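Local coordinates for protein 6-phosphogluconate dehydratase (Shewanella oneidensis, PDB 2GP4) that probably dehydrates 6-phosphogluconate to 2-keto-3-deoxy-6-phosphogluconate in the Entner-Doudoroff pathway, with this form lacking its iron-sulfur cluster, at residues D342-S347 / G439-K444; A349-A354 / T428-P433; L376-L381 / G397-T402; V451-A456 / G534-V539. All coordinates share one frame; numbering follows the deposited sequence.

Contact 1 (D342-S347 / G439-K444)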
loop_
_atom_site.group_PDB
_atom_site.type_symbol
_atom_site.label_atom_id
_atom_site.label_comp_id
_atom_site.label_asym_id
_atom_site.label_seq_id
_atom_site.Cartn_x
_atom_site.Cartn_y
_atom_site.Cartn_z
ATOM N N ASP A 342 -3.531 -6.381 12.987
ATOM C CA ASP A 342 -2.165 -6.678 12.570
ATOM C C ASP A 342 -1.388 -5.393 12.305
ATOM O O ASP A 342 -0.284 -5.232 12.805
ATOM C CB ASP A 342 -2.136 -7.571 11.328
ATOM C CG ASP A 342 -2.938 -8.856 11.502
ATOM O OD1 ASP A 342 -3.001 -9.402 12.628
ATOM O OD2 ASP A 342 -3.504 -9.323 10.491
ATOM N N PHE A 343 -1.980 -4.480 11.534
ATOM C CA PHE A 343 -1.312 -3.235 11.143
ATOM C C PHE A 343 -0.995 -2.360 12.351
ATOM O O PHE A 343 0.130 -1.873 12.499
ATOM C CB PHE A 343 -2.161 -2.451 10.135
ATOM C CG PHE A 343 -2.054 -2.957 8.725
ATOM C CD1 PHE A 343 -1.056 -2.486 7.876
ATOM C CD2 PHE A 343 -2.955 -3.894 8.240
ATOM C CE1 PHE A 343 -0.952 -2.950 6.572
ATOM C CE2 PHE A 343 -2.861 -4.360 6.933
ATOM C CZ PHE A 343 -1.858 -3.888 6.100
ATOM N N SER A 344 -2.000 -2.187 13.208
ATOM C CA SER A 344 -1.937 -1.307 14.368
ATOM C C SER A 344 -0.916 -1.799 15.393
ATOM O O SER A 344 -0.159 -1.003 15.949
ATOM C CB SER A 344 -3.332 -1.190 15.000
ATOM O OG SER A 344 -3.365 -0.264 16.064
ATOM N N GLU A 345 -0.882 -3.111 15.618
ATOM C CA GLU A 345 0.038 -3.702 16.592
ATOM C C GLU A 345 1.471 -3.805 16.063
ATOM O O GLU A 345 2.430 -3.677 16.831
ATOM C CB GLU A 345 -0.501 -5.041 17.130
ATOM C CG GLU A 345 -1.712 -4.837 18.050
ATOM C CD GLU A 345 -2.543 -6.087 18.318
ATOM O OE1 GLU A 345 -2.105 -7.212 17.990
ATOM O OE2 GLU A 345 -3.654 -5.928 18.885
ATOM N N LEU A 346 1.615 -4.010 14.757
ATOM C CA LEU A 346 2.932 -3.977 14.121
ATOM C C LEU A 346 3.511 -2.576 14.151
ATOM O O LEU A 346 4.707 -2.399 14.415
ATOM C CB LEU A 346 2.878 -4.482 12.679
ATOM C CG LEU A 346 2.778 -5.998 12.508
ATOM C CD1 LEU A 346 2.477 -6.355 11.074
ATOM C CD2 LEU A 346 4.045 -6.706 12.996
ATOM N N SER A 347 2.654 -1.586 13.883
ATOM C CA SER A 347 3.051 -0.179 13.862
ATOM C C SER A 347 3.750 0.227 15.158
ATOM O O SER A 347 4.765 0.924 15.127
ATOM C CB SER A 347 1.836 0.713 13.607
ATOM O OG SER A 347 2.173 2.084 13.676
ATOM N N GLY A 439 3.007 4.933 13.405
ATOM C CA GLY A 439 1.890 5.879 13.451
ATOM C C GLY A 439 0.563 5.418 12.859
ATOM O O GLY A 439 -0.328 6.239 12.647
ATOM N N LEU A 440 0.423 4.120 12.584
ATOM C CA LEU A 440 -0.832 3.583 12.050
ATOM C C LEU A 440 -1.652 2.933 13.160
ATOM O O LEU A 440 -1.292 1.865 13.647
ATOM C CB LEU A 440 -0.559 2.551 10.957
ATOM C CG LEU A 440 -1.360 2.519 9.644
ATOM C CD1 LEU A 440 -1.277 1.125 9.044
ATOM C CD2 LEU A 440 -2.815 2.957 9.784
ATOM N N LYS A 441 -2.749 3.574 13.558
ATOM C CA LYS A 441 -3.582 3.055 14.650
ATOM C C LYS A 441 -5.000 2.671 14.237
ATOM O O LYS A 441 -5.623 3.321 13.389
ATOM C CB LYS A 441 -3.642 4.047 15.825
ATOM C CG LYS A 441 -2.302 4.311 16.547
ATOM C CD LYS A 441 -1.465 3.045 16.767
ATOM C CE LYS A 441 -2.045 2.156 17.853
ATOM N NZ LYS A 441 -1.283 0.892 17.959
ATOM N N LEU A 442 -5.505 1.612 14.861
ATOM C CA LEU A 442 -6.893 1.203 14.700
ATOM C C LEU A 442 -7.798 2.008 15.631
ATOM O O LEU A 442 -7.457 2.245 16.790
ATOM C CB LEU A 442 -7.025 -0.298 14.993
ATOM C CG LEU A 442 -8.405 -0.946 15.117
ATOM C CD1 LEU A 442 -9.190 -0.928 13.800
ATOM C CD2 LEU A 442 -8.228 -2.356 15.619
ATOM N N LEU A 443 -8.948 2.429 15.121
ATOM C CA LEU A 443 -9.964 3.059 15.960
ATOM C C LEU A 443 -11.214 2.181 16.003
ATOM O O LEU A 443 -11.692 1.727 14.959
ATOM C CB LEU A 443 -10.290 4.477 15.472
ATOM C CG LEU A 443 -9.131 5.488 15.404
ATOM C CD1 LEU A 443 -9.512 6.703 14.576
ATOM C CD2 LEU A 443 -8.626 5.922 16.788
ATOM N N LYS A 444 -11.716 1.929 17.211
ATOM C CA LYS A 444 -12.914 1.117 17.418
ATOM C C LYS A 444 -13.962 1.904 18.199
ATOM O O LYS A 444 -13.620 2.785 18.986
ATOM C CB LYS A 444 -12.591 -0.150 18.225
ATOM C CG LYS A 444 -11.607 -1.113 17.599
ATOM C CD LYS A 444 -11.880 -2.559 18.052
ATOM C CE LYS A 444 -11.520 -2.816 19.525
ATOM N NZ LYS A 444 -10.095 -3.210 19.720
#
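S344 (chi1 -175°) and S347 (chi1 176°) both hold OG anti to the backbone N, which sends two hydroxyls, about one helical turn apart, across to the amides of L442 and L440 respectively. The result is helix-on-strand packing: helix 340-347 crosses strand 440-445 at a slant, running roughly against it, and the axes of 342-347 and 440-444 come within 6.6 Å. The strand is the outermost at one end of the mixed sheet of the mainly beta C-terminal domain. K441 of this strand pairs by its backbone with I452 of strand 448-453, whereas the amides of L440 and L442 use serine hydroxyls as acceptors. L440 N donates to S347 OG at 2.9 Å, and L442 N to S344 OG at 3.1 Å; both bonds are only moderately bent. K441 starts away from the helix, but its chain, bent at chi2 and chi3, folds back until NZ reaches S344 OG at 3.0 Å. The same ammonium also bonds S344 O, coming from above the carbonyl plane, 56° out of it, and makes a salt bridge with D348 just beyond the helix. S344 OG is thus gripped by two donors, one from the backbone and one from a side chain, which should fix its rotation. Close approach of the backbones adds a CA-H...O contact from S344 CA to L440 O. On the side facing helix 322-333, F343 and L440 run alongside with a common direction, both reaching T324. Here the methyl CD1 of L440 sits obliquely at the phenyl ring, 3.8 Å from F343 CD1.

Contact 2 (A349-A354 / T428-P433)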
loop_
_atom_site.group_PDB
_atom_site.type_symbol
_atom_site.label_atom_id
_atom_site.label_comp_id
_atom_site.label_asym_id
_atom_site.label_seq_id
_atom_site.Cartn_x
_atom_site.Cartn_y
_atom_site.Cartn_z
ATOM N N ALA A 349 5.621 -1.434 16.972
ATOM C CA ALA A 349 6.979 -1.976 17.043
ATOM C C ALA A 349 7.911 -1.501 15.917
ATOM O O ALA A 349 9.127 -1.640 16.021
ATOM C CB ALA A 349 6.936 -3.493 17.089
ATOM N N VAL A 350 7.347 -0.947 14.846
ATOM C CA VAL A 350 8.153 -0.583 13.681
ATOM C C VAL A 350 8.494 0.910 13.679
ATOM O O VAL A 350 7.604 1.745 13.567
ATOM C CB VAL A 350 7.465 -0.982 12.345
ATOM C CG1 VAL A 350 8.344 -0.620 11.149
ATOM C CG2 VAL A 350 7.145 -2.469 12.331
ATOM N N PRO A 351 9.792 1.246 13.791
ATOM C CA PRO A 351 10.176 2.658 13.760
ATOM C C PRO A 351 9.979 3.275 12.375
ATOM O O PRO A 351 9.973 2.554 11.368
ATOM C CB PRO A 351 11.669 2.627 14.117
ATOM C CG PRO A 351 12.127 1.272 13.687
ATOM C CD PRO A 351 10.958 0.356 13.940
ATOM N N LEU A 352 9.801 4.594 12.340
ATOM C CA LEU A 352 9.818 5.337 11.091
ATOM C C LEU A 352 11.267 5.656 10.725
ATOM O O LEU A 352 11.999 6.261 11.512
ATOM C CB LEU A 352 8.986 6.619 11.196
ATOM C CG LEU A 352 8.905 7.486 9.937
ATOM C CD1 LEU A 352 8.107 6.778 8.818
ATOM C CD2 LEU A 352 8.319 8.860 10.255
ATOM N N LEU A 353 11.662 5.246 9.523
ATOM C CA LEU A 353 13.053 5.290 9.088
ATOM C C LEU A 353 13.298 6.173 7.857
ATOM O O LEU A 353 14.442 6.492 7.542
ATOM C CB LEU A 353 13.539 3.861 8.814
ATOM C CG LEU A 353 14.381 3.104 9.854
ATOM C CD1 LEU A 353 14.060 3.457 11.307
ATOM C CD2 LEU A 353 14.313 1.593 9.614
ATOM N N ALA A 354 12.232 6.566 7.161
ATOM C CA ALA A 354 12.381 7.336 5.924
ATOM C C ALA A 354 11.404 8.497 5.792
ATOM O O ALA A 354 10.236 8.375 6.149
ATOM C CB ALA A 354 12.280 6.420 4.705
ATOM N N THR A 428 17.183 7.015 8.019
ATOM C CA THR A 428 17.789 6.872 9.330
ATOM C C THR A 428 17.882 5.420 9.807
ATOM O O THR A 428 17.186 4.537 9.294
ATOM C CB THR A 428 17.078 7.786 10.367
ATOM O OG1 THR A 428 17.952 8.037 11.472
ATOM C CG2 THR A 428 15.783 7.174 10.852
ATOM N N SER A 429 18.755 5.189 10.784
ATOM C CA SER A 429 18.923 3.876 11.406
ATOM C C SER A 429 17.829 3.651 12.438
ATOM O O SER A 429 17.222 4.616 12.912
ATOM C CB SER A 429 20.278 3.804 12.099
ATOM O OG SER A 429 20.327 4.753 13.147
ATOM N N VAL A 430 17.591 2.390 12.804
ATOM C CA VAL A 430 16.572 2.090 13.809
ATOM C C VAL A 430 16.952 2.571 15.218
ATOM O O VAL A 430 16.071 2.849 16.023
ATOM C CB VAL A 430 16.096 0.589 13.816
ATOM C CG1 VAL A 430 16.163 -0.024 12.427
ATOM C CG2 VAL A 430 16.855 -0.253 14.828
ATOM N N ALA A 431 18.250 2.684 15.505
ATOM C CA ALA A 431 18.704 3.144 16.823
ATOM C C ALA A 431 18.298 4.596 17.090
ATOM O O ALA A 431 17.932 4.951 18.217
ATOM C CB ALA A 431 20.206 2.973 16.967
ATOM N N THR A 432 18.362 5.421 16.047
ATOM C CA THR A 432 17.978 6.830 16.127
ATOM C C THR A 432 16.958 7.190 15.029
ATOM O O THR A 432 17.284 7.899 14.084
ATOM C CB THR A 432 19.214 7.756 16.031
ATOM O OG1 THR A 432 19.782 7.662 14.719
ATOM C CG2 THR A 432 20.268 7.357 17.056
ATOM N N PRO A 433 15.705 6.726 15.174
ATOM C CA PRO A 433 14.730 6.892 14.094
ATOM C C PRO A 433 14.034 8.259 14.102
ATOM O O PRO A 433 14.142 8.999 15.079
ATOM C CB PRO A 433 13.719 5.790 14.392
ATOM C CG PRO A 433 13.715 5.704 15.891
ATOM C CD PRO A 433 15.110 6.053 16.348
#
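L353 is the main bump of this contact, pushing its isobutyl group into a hollow curved round by T428, S429, V430 and P433. Its two methyls divide the work: CD2 meets CG1 of V430 at 3.7 Å, while CD1 turns toward P433 CB and the carbonyl of S429. At the root of the branch the fit is tight, with L353 CG only 3.2 Å from T428 O. A second patch is built from proline rings. P351 CB abuts P433 CB at 3.8 Å, and P351 CG lies against V430 CB, the two side chains crossing obliquely. P433 CB also presses on L352 O. One hydrogen bond ties the backbones, from T428 N to L353 O at 2.8 Å. With OG1 of T428 anti to the backbone N (chi1 -158°), the hydroxyl bonds T432 O at 2.7 Å, closing the turn of its own loop, and CG2 is left to rest beside L353 O and CA. L376 and L380 of helix 372-383 also touch L353. The arrangement is irregular loop-on-loop packing, joining the chain after helix 340-347 to the loop that leads into strand 440-445.

Contact 3 (L376-L381 / G397-T402)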
loop_
_atom_site.group_PDB
_atom_site.type_symbol
_atom_site.label_atom_id
_atom_site.label_comp_id
_atom_site.label_asym_id
_atom_site.label_seq_id
_atom_site.Cartn_x
_atom_site.Cartn_y
_atom_site.Cartn_z
ATOM N N LEU A 376 17.793 0.200 4.460
ATOM C CA LEU A 376 16.562 0.004 5.218
ATOM C C LEU A 376 16.372 -1.463 5.588
ATOM O O LEU A 376 16.038 -1.787 6.726
ATOM C CB LEU A 376 15.354 0.479 4.405
ATOM C CG LEU A 376 14.032 0.632 5.156
ATOM C CD1 LEU A 376 13.664 2.096 5.224
ATOM C CD2 LEU A 376 12.940 -0.153 4.460
ATOM N N ILE A 377 16.594 -2.342 4.614
ATOM C CA ILE A 377 16.382 -3.775 4.805
ATOM C C ILE A 377 17.415 -4.377 5.756
ATOM O O ILE A 377 17.073 -5.233 6.559
ATOM C CB ILE A 377 16.271 -4.526 3.450
ATOM C CG1 ILE A 377 14.921 -4.198 2.794
ATOM C CG2 ILE A 377 16.423 -6.033 3.627
ATOM C CD1 ILE A 377 14.746 -4.744 1.391
ATOM N N LYS A 378 18.658 -3.906 5.694
ATOM C CA LYS A 378 19.685 -4.371 6.629
ATOM C C LYS A 378 19.336 -3.995 8.073
ATOM O O LYS A 378 19.404 -4.839 8.973
ATOM C CB LYS A 378 21.069 -3.837 6.256
ATOM C CG LYS A 378 22.168 -4.283 7.218
ATOM C CD LYS A 378 23.462 -3.516 7.024
ATOM C CE LYS A 378 24.553 -4.074 7.927
ATOM N NZ LYS A 378 24.373 -3.628 9.330
ATOM N N GLU A 379 18.954 -2.734 8.271
ATOM C CA GLU A 379 18.536 -2.223 9.576
ATOM C C GLU A 379 17.380 -3.016 10.176
ATOM O O GLU A 379 17.432 -3.417 11.346
ATOM C CB GLU A 379 18.150 -0.748 9.479
ATOM C CG GLU A 379 19.331 0.188 9.357
ATOM C CD GLU A 379 20.146 0.249 10.630
ATOM O OE1 GLU A 379 19.572 0.592 11.686
ATOM O OE2 GLU A 379 21.359 -0.049 10.575
ATOM N N LEU A 380 16.340 -3.242 9.377
ATOM C CA LEU A 380 15.172 -3.957 9.866
ATOM C C LEU A 380 15.508 -5.423 10.170
ATOM O O LEU A 380 15.099 -5.952 11.208
ATOM C CB LEU A 380 13.997 -3.817 8.895
ATOM C CG LEU A 380 13.460 -2.392 8.699
ATOM C CD1 LEU A 380 12.561 -2.329 7.473
ATOM C CD2 LEU A 380 12.736 -1.863 9.944
ATOM N N LEU A 381 16.270 -6.051 9.275
ATOM C CA LEU A 381 16.844 -7.373 9.513
ATOM C C LEU A 381 17.643 -7.441 10.821
ATOM O O LEU A 381 17.374 -8.302 11.664
ATOM C CB LEU A 381 17.724 -7.795 8.331
ATOM C CG LEU A 381 17.293 -8.892 7.344
ATOM C CD1 LEU A 381 15.838 -9.316 7.495
ATOM C CD2 LEU A 381 17.606 -8.518 5.898
ATOM N N GLY A 397 16.772 -16.504 1.512
ATOM C CA GLY A 397 17.356 -15.568 2.468
ATOM C C GLY A 397 17.195 -14.113 2.063
ATOM O O GLY A 397 17.698 -13.699 1.016
ATOM N N LEU A 398 16.504 -13.334 2.899
ATOM C CA LEU A 398 16.235 -11.920 2.596
ATOM C C LEU A 398 17.473 -11.018 2.620
ATOM O O LEU A 398 17.451 -9.933 2.046
ATOM C CB LEU A 398 15.143 -11.343 3.508
ATOM C CG LEU A 398 14.543 -10.006 3.039
ATOM C CD1 LEU A 398 13.717 -10.172 1.764
ATOM C CD2 LEU A 398 13.731 -9.339 4.131
ATOM N N ARG A 399 18.543 -11.478 3.269
ATOM C CA ARG A 399 19.818 -10.754 3.337
ATOM C C ARG A 399 20.382 -10.445 1.942
ATOM O O ARG A 399 21.216 -9.541 1.789
ATOM C CB ARG A 399 20.822 -11.554 4.176
ATOM C CG ARG A 399 21.930 -10.752 4.859
ATOM C CD ARG A 399 21.411 -9.672 5.813
ATOM N NE ARG A 399 21.135 -10.124 7.178
ATOM C CZ ARG A 399 21.151 -9.319 8.245
ATOM N NH1 ARG A 399 21.457 -8.031 8.122
ATOM N NH2 ARG A 399 20.875 -9.797 9.447
ATOM N N ARG A 400 19.903 -11.180 0.932
ATOM C CA ARG A 400 20.243 -10.932 -0.475
ATOM C C ARG A 400 19.780 -9.552 -0.940
ATOM O O ARG A 400 20.321 -8.989 -1.900
ATOM C CB ARG A 400 19.606 -11.986 -1.381
ATOM C CG ARG A 400 20.177 -13.365 -1.249
ATOM C CD ARG A 400 19.353 -14.364 -2.052
ATOM N NE ARG A 400 19.844 -15.728 -1.864
ATOM C CZ ARG A 400 20.872 -16.256 -2.523
ATOM N NH1 ARG A 400 21.538 -15.545 -3.425
ATOM N NH2 ARG A 400 21.238 -17.504 -2.278
ATOM N N TYR A 401 18.771 -9.018 -0.259
ATOM C CA TYR A 401 18.211 -7.721 -0.608
ATOM C C TYR A 401 18.919 -6.552 0.073
ATOM O O TYR A 401 18.535 -5.398 -0.103
ATOM C CB TYR A 401 16.689 -7.719 -0.394
ATOM C CG TYR A 401 15.997 -8.443 -1.512
ATOM C CD1 TYR A 401 15.961 -9.834 -1.546
ATOM C CD2 TYR A 401 15.436 -7.742 -2.573
ATOM C CE1 TYR A 401 15.360 -10.508 -2.590
ATOM C CE2 TYR A 401 14.826 -8.408 -3.628
ATOM C CZ TYR A 401 14.792 -9.793 -3.631
ATOM O OH TYR A 401 14.191 -10.472 -4.668
ATOM N N THR A 402 19.978 -6.860 0.817
ATOM C CA THR A 402 20.890 -5.836 1.335
ATOM C C THR A 402 22.014 -5.568 0.335
ATOM O O THR A 402 22.905 -4.761 0.594
ATOM C CB THR A 402 21.501 -6.226 2.704
ATOM O OG1 THR A 402 22.402 -7.333 2.543
ATOM C CG2 THR A 402 20.413 -6.585 3.697
#
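L381 and R399 pass each other antiparallel, the leucine lying over one face of the guanidinium. This is a helix packed against a short 3-10 turn: helix 372-383 offers I377, K378 and L381 to the turn 398-401 that precedes strand 403-408. R399 starts off pointing past the helix, and bends at chi2 (58°) and chi3 (86°) carry its flat group across to L381. There L381 CB stands 3.6 Å above the guanidinium plane, displaced from the centre of the group, with L381 CB 3.7 Å from R399 NH1. K378 CG comes instead at the edge, in the plane of the group. K378 NZ and R399 NH1, 5.4 Å apart, both form salt bridges with the carboxylate of D382, which probably offsets their like charges. Replacing R399 with alanine is likely to uncover the flank of L381 and leave D382 with one cationic partner fewer. The rest of the contact is mostly apolar. L381 and L398 meet at an angle, L381 CD1 4.0 Å from L398 CD2, whereas I377 runs beside Y401, CD1 of the isoleucine against CB of the tyrosine. The tyrosine ring turns off from the helix, and its hydroxyl bonds to Q260 O. T402 presents its methyl to the helix backbone, with T402 CG2 3.7 Å from K378 CA. On the other branch, T402 OG1 turns back to its own segment and donates to R399 O at 2.6 Å in the carbonyl plane, an oxygen that also accepts a bond from T402 N.

Contact 4 (V451-A456 / G534-V539)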
loop_
_atom_site.group_PDB
_atom_site.type_symbol
_atom_site.label_atom_id
_atom_site.label_comp_id
_atom_site.label_asym_id
_atom_site.label_seq_id
_atom_site.Cartn_x
_atom_site.Cartn_y
_atom_site.Cartn_z
ATOM N N VAL A 451 -9.096 3.537 10.478
ATOM C CA VAL A 451 -7.673 3.713 10.753
ATOM C C VAL A 451 -7.326 5.202 10.790
ATOM O O VAL A 451 -8.061 6.035 10.256
ATOM C CB VAL A 451 -6.761 2.937 9.753
ATOM C CG1 VAL A 451 -6.969 1.426 9.887
ATOM C CG2 VAL A 451 -6.996 3.384 8.322
ATOM N N ILE A 452 -6.212 5.520 11.444
ATOM C CA ILE A 452 -5.718 6.886 11.553
ATOM C C ILE A 452 -4.190 6.896 11.486
ATOM O O ILE A 452 -3.534 6.038 12.091
ATOM C CB ILE A 452 -6.233 7.595 12.861
ATOM C CG1 ILE A 452 -5.803 9.070 12.904
ATOM C CG2 ILE A 452 -5.778 6.847 14.124
ATOM C CD1 ILE A 452 -6.616 9.937 13.862
ATOM N N LYS A 453 -3.642 7.851 10.729
ATOM C CA LYS A 453 -2.220 8.165 10.787
ATOM C C LYS A 453 -1.963 9.331 11.732
ATOM O O LYS A 453 -2.445 10.450 11.508
ATOM C CB LYS A 453 -1.644 8.474 9.403
ATOM C CG LYS A 453 -1.302 7.235 8.570
ATOM C CD LYS A 453 -0.331 6.264 9.253
ATOM C CE LYS A 453 1.055 6.864 9.449
ATOM N NZ LYS A 453 1.681 7.325 8.178
ATOM N N VAL A 454 -1.202 9.057 12.786
ATOM C CA VAL A 454 -0.915 10.053 13.813
ATOM C C VAL A 454 0.523 10.567 13.728
ATOM O O VAL A 454 0.942 11.385 14.546
ATOM C CB VAL A 454 -1.221 9.520 15.244
ATOM C CG1 VAL A 454 -2.712 9.285 15.410
ATOM C CG2 VAL A 454 -0.441 8.239 15.549
ATOM N N SER A 455 1.257 10.083 12.728
ATOM C CA SER A 455 2.669 10.406 12.525
ATOM C C SER A 455 2.994 11.897 12.460
ATOM O O SER A 455 4.032 12.328 12.970
ATOM C CB SER A 455 3.169 9.735 11.253
ATOM O OG SER A 455 3.333 8.352 11.465
ATOM N N ALA A 456 2.123 12.668 11.812
ATOM C CA ALA A 456 2.316 14.114 11.678
ATOM C C ALA A 456 1.321 14.890 12.545
ATOM O O ALA A 456 1.144 16.101 12.383
ATOM C CB ALA A 456 2.209 14.536 10.207
ATOM N N GLY A 534 -3.861 9.535 0.820
ATOM C CA GLY A 534 -3.072 8.436 1.370
ATOM C C GLY A 534 -1.891 8.901 2.209
ATOM O O GLY A 534 -1.252 8.094 2.891
ATOM N N ALA A 535 -1.610 10.204 2.161
ATOM C CA ALA A 535 -0.516 10.809 2.918
ATOM C C ALA A 535 -0.908 11.078 4.383
ATOM O O ALA A 535 -2.060 10.858 4.774
ATOM C CB ALA A 535 -0.053 12.106 2.232
ATOM N N SER A 536 0.051 11.563 5.177
ATOM C CA SER A 536 -0.164 11.858 6.594
ATOM C C SER A 536 -0.320 13.365 6.843
ATOM O O SER A 536 0.592 14.152 6.568
ATOM C CB SER A 536 1.009 11.326 7.428
ATOM O OG SER A 536 1.263 9.953 7.174
ATOM N N GLY A 537 -1.470 13.762 7.375
ATOM C CA GLY A 537 -1.705 15.154 7.719
ATOM C C GLY A 537 -1.500 15.452 9.196
ATOM O O GLY A 537 -1.225 14.549 9.996
ATOM N N LYS A 538 -1.633 16.730 9.548
ATOM C CA LYS A 538 -1.491 17.193 10.927
ATOM C C LYS A 538 -2.835 17.192 11.663
ATOM O O LYS A 538 -2.892 17.324 12.888
ATOM C CB LYS A 538 -0.857 18.588 10.958
ATOM C CG LYS A 538 -1.713 19.696 10.329
ATOM C CD LYS A 538 -0.927 20.993 10.203
ATOM C CE LYS A 538 -1.600 21.960 9.250
ATOM N NZ LYS A 538 -0.944 23.300 9.281
ATOM N N VAL A 539 -3.916 17.045 10.906
ATOM C CA VAL A 539 -5.250 16.992 11.483
ATOM C C VAL A 539 -5.637 15.532 11.687
ATOM O O VAL A 539 -5.473 14.719 10.774
ATOM C CB VAL A 539 -6.269 17.726 10.584
ATOM C CG1 VAL A 539 -7.706 17.428 11.009
ATOM C CG2 VAL A 539 -5.998 19.227 10.607
HETATM O O HOH W 1 -0.317 12.048 10.375
HETATM O O HOH W 2 -4.635 11.671 10.693
HETATM O O HOH W 3 0.934 7.707 4.921
#
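A456 and S536 lose the most surface here, with K453 next; K453 and S536 join by a hydrogen bond, while A456 packs on the opposite backbone. K453 points at S536 with a chain bent at chi2, chi3 and chi4, a curl that brings NZ round to S536 OG at 2.8 Å. A weak bond runs on from K453 NZ to a water that donates to G534 O. A leucine in place of K453 would probably leave S536 OG without this donor and break the water link to G534. The setting is the point where two antiparallel neighbours of the sheet part: residues 451-453 end strand 448-453, while 534-539 lead into strand 541-546. Waters bridge the two backbones. One molecule donates to K453 O and G537 O and accepts from A456 N; another donates to K453 O at 2.6 Å and to V539 O. A456 drops its methyl onto the opposite backbone, CB lying 3.4 Å from G537 O and farther from S536. K538 extends outward to a salt bridge with D519, but its CA approaches A456 O at 3.2 Å in a CA-H...O contact.

Contact 1 is the buried one, contacts 2 and 3 are partly buried, and contact 4 lies at the surface. Contacts 1 and 4 use neighbouring strands of the same sheet and touch directly, G439 O and V454 N forming a probable hydrogen bond; their centres are about 12 Å apart. Their chemistry is polar in both, yet in contact 1 side chains bond the strand directly, whereas waters bridge much of contact 4. Contacts 2 and 3 are mostly apolar and meet on helix 372-383, where E379 accepts a probable hydrogen bond from the V430 amide. Along the chain, contact 3 is nested within the loop closed by contact 2, itself nested within that of contact 1.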